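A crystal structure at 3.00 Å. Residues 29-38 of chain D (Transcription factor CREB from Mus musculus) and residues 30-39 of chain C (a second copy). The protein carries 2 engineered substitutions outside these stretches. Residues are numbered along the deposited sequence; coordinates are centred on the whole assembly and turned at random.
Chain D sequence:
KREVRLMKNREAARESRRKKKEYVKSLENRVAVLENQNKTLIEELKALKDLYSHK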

# COMPACT_ATOMS: atom_id res chain seq x y z
N ASN D 29 -3.21 -3.80 3.39
CA ASN D 29 -2.98 -4.02 4.80
C ASN D 29 -1.79 -3.17 5.15
O ASN D 29 -1.89 -2.11 5.72
CB ASN D 29 -2.56 -5.43 5.19
CG ASN D 29 -3.70 -6.44 5.07
OD1 ASN D 29 -4.72 -6.17 4.42
ND2 ASN D 29 -3.49 -7.66 5.65
N ARG D 30 -0.66 -3.72 4.78
CA ARG D 30 0.65 -3.21 4.95
C ARG D 30 0.80 -1.83 5.36
O ARG D 30 1.41 -1.46 6.36
CB ARG D 30 1.30 -3.23 3.63
CG ARG D 30 2.79 -3.07 3.77
CD ARG D 30 3.51 -4.40 3.40
NE ARG D 30 4.94 -4.32 3.67
CZ ARG D 30 5.49 -4.75 4.81
NH1 ARG D 30 4.72 -5.28 5.77
NH2 ARG D 30 6.81 -4.65 5.02
N VAL D 31 0.18 -1.07 4.52
CA VAL D 31 0.17 0.36 4.72
C VAL D 31 -0.40 0.63 6.11
O VAL D 31 0.14 1.43 6.82
CB VAL D 31 -0.88 0.94 3.88
CG1 VAL D 31 -0.39 1.40 2.57
CG2 VAL D 31 -1.78 -0.22 3.66
N ALA D 32 -1.51 -0.02 6.44
CA ALA D 32 -2.16 0.14 7.69
C ALA D 32 -1.13 -0.12 8.71
O ALA D 32 -0.80 0.72 9.52
CB ALA D 32 -3.21 -0.85 7.83
N VAL D 33 -0.57 -1.27 8.61
CA VAL D 33 0.44 -1.60 9.53
C VAL D 33 1.59 -0.66 9.54
O VAL D 33 2.05 -0.29 10.64
CB VAL D 33 0.91 -2.92 9.13
CG1 VAL D 33 0.04 -3.35 7.87
CG2 VAL D 33 2.41 -2.92 8.89
N LEU D 34 2.03 -0.27 8.37
CA LEU D 34 3.13 0.61 8.37
C LEU D 34 2.69 1.82 9.04
O LEU D 34 3.43 2.31 9.86
CB LEU D 34 3.58 1.06 7.02
CG LEU D 34 4.05 -0.16 6.28
CD1 LEU D 34 5.29 0.27 5.35
CD2 LEU D 34 4.42 -1.15 7.35
N GLU D 35 1.47 2.21 8.74
CA GLU D 35 0.93 3.40 9.35
C GLU D 35 1.04 3.26 10.85
O GLU D 35 1.42 4.24 11.50
CB GLU D 35 -0.47 3.71 8.89
CG GLU D 35 -0.59 4.05 7.41
CD GLU D 35 -0.44 5.51 7.12
OE1 GLU D 35 -0.71 5.93 5.98
OE2 GLU D 35 -0.01 6.24 8.01
N ASN D 36 0.79 2.04 11.33
CA ASN D 36 0.89 1.86 12.73
C ASN D 36 2.19 2.24 13.24
O ASN D 36 2.23 3.27 13.90
CB ASN D 36 0.61 0.50 13.22
CG ASN D 36 -0.22 0.58 14.41
OD1 ASN D 36 -0.31 -0.35 15.20
ND2 ASN D 36 -0.82 1.75 14.58
N GLN D 37 3.16 1.42 12.87
CA GLN D 37 4.53 1.56 13.24
C GLN D 37 4.87 2.98 13.31
O GLN D 37 4.94 3.53 14.41
CB GLN D 37 5.38 0.99 12.16
CG GLN D 37 6.78 0.64 12.55
CD GLN D 37 7.26 -0.58 11.75
OE1 GLN D 37 8.32 -0.52 11.08
NE2 GLN D 37 6.44 -1.70 11.78
N ASN D 38 4.98 3.55 12.13
CA ASN D 38 5.28 4.93 11.96
C ASN D 38 4.53 5.78 12.92
O ASN D 38 4.96 6.84 13.27
CB ASN D 38 4.77 5.41 10.66
CG ASN D 38 5.17 6.82 10.38
OD1 ASN D 38 4.43 7.82 10.70
ND2 ASN D 38 6.33 6.93 9.71
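Chain C (30-39) RVAVLENQNK

Two copies of the CREB leucine-zipper helix pack in register. Residues 30-39 of chain C are helical throughout, part of a longer helix, and run in the same N-to-C sense as the helix of chain D; the axes cross at 24° and approach to 9.5 Å. Like residues face each other: the CA atoms of Leu D34 and Leu C34 lie 6.3 Å apart, and those of Asn D38 and Asn C38 5.8 Å apart. Together the two stretches bury 587 Å².

At the leucine layer both CA-to-CB bonds point toward the partner, and Leu D34 CD1 rests 3.6 Å from Leu C34 CB. The same methyl lies over the chain C backbone, 3.6 Å from Val C31 O. That carbonyl is not left without a donor, since Glu C35 N reaches Val C31 O at 3.1 Å in the helical i to i+4 pattern. Val C31 adds an apolar contact beside this layer, its CG2 3.8 Å from Arg D30 CG.

Salt bridges of the same residue types, with the chains exchanged, flank the leucines. Arg C30 NH2 donates to Glu D35 OE1 at 2.6 Å, and Arg D30 NH2 donates to Glu C35 OE1 at 3.0 Å. In each pair the carboxylate oxygen sits at the edge of the guanidinium, near its plane, where the N-H groups point. The CA-to-CB bond of Glu D35 is directed away from chain C and that of Glu C35 sideways, yet both side chains bend so that their ends come nearer the partner helix. Glu C35 OE1 takes a second hydrogen bond from water 1, at 2.8 Å to the water O; this water in turn accepts from Arg D30 NE, 3.0 Å from the water O.

One turn on, a buried asparagine pair puts polar groups into the interface, and Asn D38 ND2 and Asn C38 OD1 satisfy each other across it. Asn D38 ND2 donates to Asn C38 OD1 at 2.8 Å with a nearly straight N-H...O angle of 164°, and also to Gln C37 OE1 at 3.3 Å, a longer bond at 151°. The side-chain amide nitrogen of Asn D38 thus has two acceptors on chain C. On the other side of the pair, Asn C38 ND2 lies 3.0 Å from Gln D37 OE1. Ala C32, Asn C36 and Lys C39 direct their CA-to-CB bonds away from chain D and make no contact with it.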

# COMPACT_ATOMS: atom_id res chain seq x y z
N ARG C 30 3.22 4.87 -1.24
CA ARG C 30 3.26 5.11 0.23
C ARG C 30 3.79 3.95 0.94
O ARG C 30 4.34 4.11 1.98
CB ARG C 30 1.91 5.49 0.88
CG ARG C 30 0.74 5.28 -0.02
CD ARG C 30 -0.48 6.10 0.34
NE ARG C 30 -0.72 6.10 1.77
CZ ARG C 30 -1.90 6.02 2.39
NH1 ARG C 30 -3.03 5.91 1.71
NH2 ARG C 30 -1.95 6.04 3.70
N VAL C 31 3.64 2.78 0.36
CA VAL C 31 4.15 1.60 0.96
C VAL C 31 5.60 1.81 1.08
O VAL C 31 6.25 1.38 2.01
CB VAL C 31 4.15 0.37 0.05
CG1 VAL C 31 5.59 -0.01 -0.82
CG2 VAL C 31 3.69 -0.76 0.91
N ALA C 32 6.15 2.50 0.15
CA ALA C 32 7.51 2.58 0.37
C ALA C 32 7.82 3.84 1.01
O ALA C 32 8.86 4.00 1.57
CB ALA C 32 8.21 2.46 -0.98
N VAL C 33 6.91 4.77 0.92
CA VAL C 33 7.23 6.04 1.53
C VAL C 33 7.30 5.77 3.00
O VAL C 33 8.09 6.24 3.73
CB VAL C 33 6.09 7.06 1.25
CG1 VAL C 33 4.88 6.91 2.23
CG2 VAL C 33 6.62 8.42 1.33
N LEU C 34 6.43 4.89 3.36
CA LEU C 34 6.34 4.57 4.70
C LEU C 34 7.51 3.86 5.13
O LEU C 34 8.13 4.18 6.17
CB LEU C 34 5.02 3.83 4.95
CG LEU C 34 4.09 5.05 4.97
CD1 LEU C 34 2.63 5.08 4.66
CD2 LEU C 34 4.49 6.11 5.95
N GLU C 35 7.79 2.89 4.29
CA GLU C 35 8.91 2.00 4.52
C GLU C 35 10.13 2.82 4.87
O GLU C 35 10.98 2.44 5.69
CB GLU C 35 9.08 0.99 3.36
CG GLU C 35 8.79 -0.39 3.88
CD GLU C 35 8.65 -1.54 2.84
OE1 GLU C 35 8.07 -2.61 3.24
OE2 GLU C 35 9.16 -1.41 1.68
N ASN C 36 10.14 3.99 4.26
CA ASN C 36 11.22 4.83 4.51
C ASN C 36 11.35 5.58 5.74
O ASN C 36 12.28 5.33 6.45
CB ASN C 36 11.57 5.65 3.34
CG ASN C 36 12.93 5.35 2.90
OD1 ASN C 36 13.19 4.22 2.44
ND2 ASN C 36 13.85 6.30 3.11
N GLN C 37 10.39 6.46 6.01
CA GLN C 37 10.34 7.32 7.20
C GLN C 37 10.55 6.35 8.33
O GLN C 37 11.18 6.65 9.33
CB GLN C 37 8.96 7.95 7.27
CG GLN C 37 8.85 9.38 6.77
CD GLN C 37 7.85 10.11 7.61
OE1 GLN C 37 6.77 9.58 7.88
NE2 GLN C 37 8.22 11.29 8.12
N ASN C 38 10.04 5.17 8.10
CA ASN C 38 10.19 4.14 9.02
C ASN C 38 11.61 3.71 9.45
O ASN C 38 11.84 3.58 10.67
CB ASN C 38 9.22 3.05 8.65
CG ASN C 38 8.00 3.26 9.39
OD1 ASN C 38 7.60 4.44 9.52
ND2 ASN C 38 7.54 2.23 10.12
N LYS C 39 12.57 3.47 8.54
CA LYS C 39 13.92 3.05 8.97
C LYS C 39 14.38 4.25 9.77
O LYS C 39 14.61 4.19 11.00
CB LYS C 39 14.86 2.80 7.78
CG LYS C 39 15.21 1.31 7.49
CD LYS C 39 16.57 1.10 6.70
CE LYS C 39 17.32 -0.25 7.02
NZ LYS C 39 17.37 -1.35 5.93
O HOH W 1 6.48 -3.76 1.20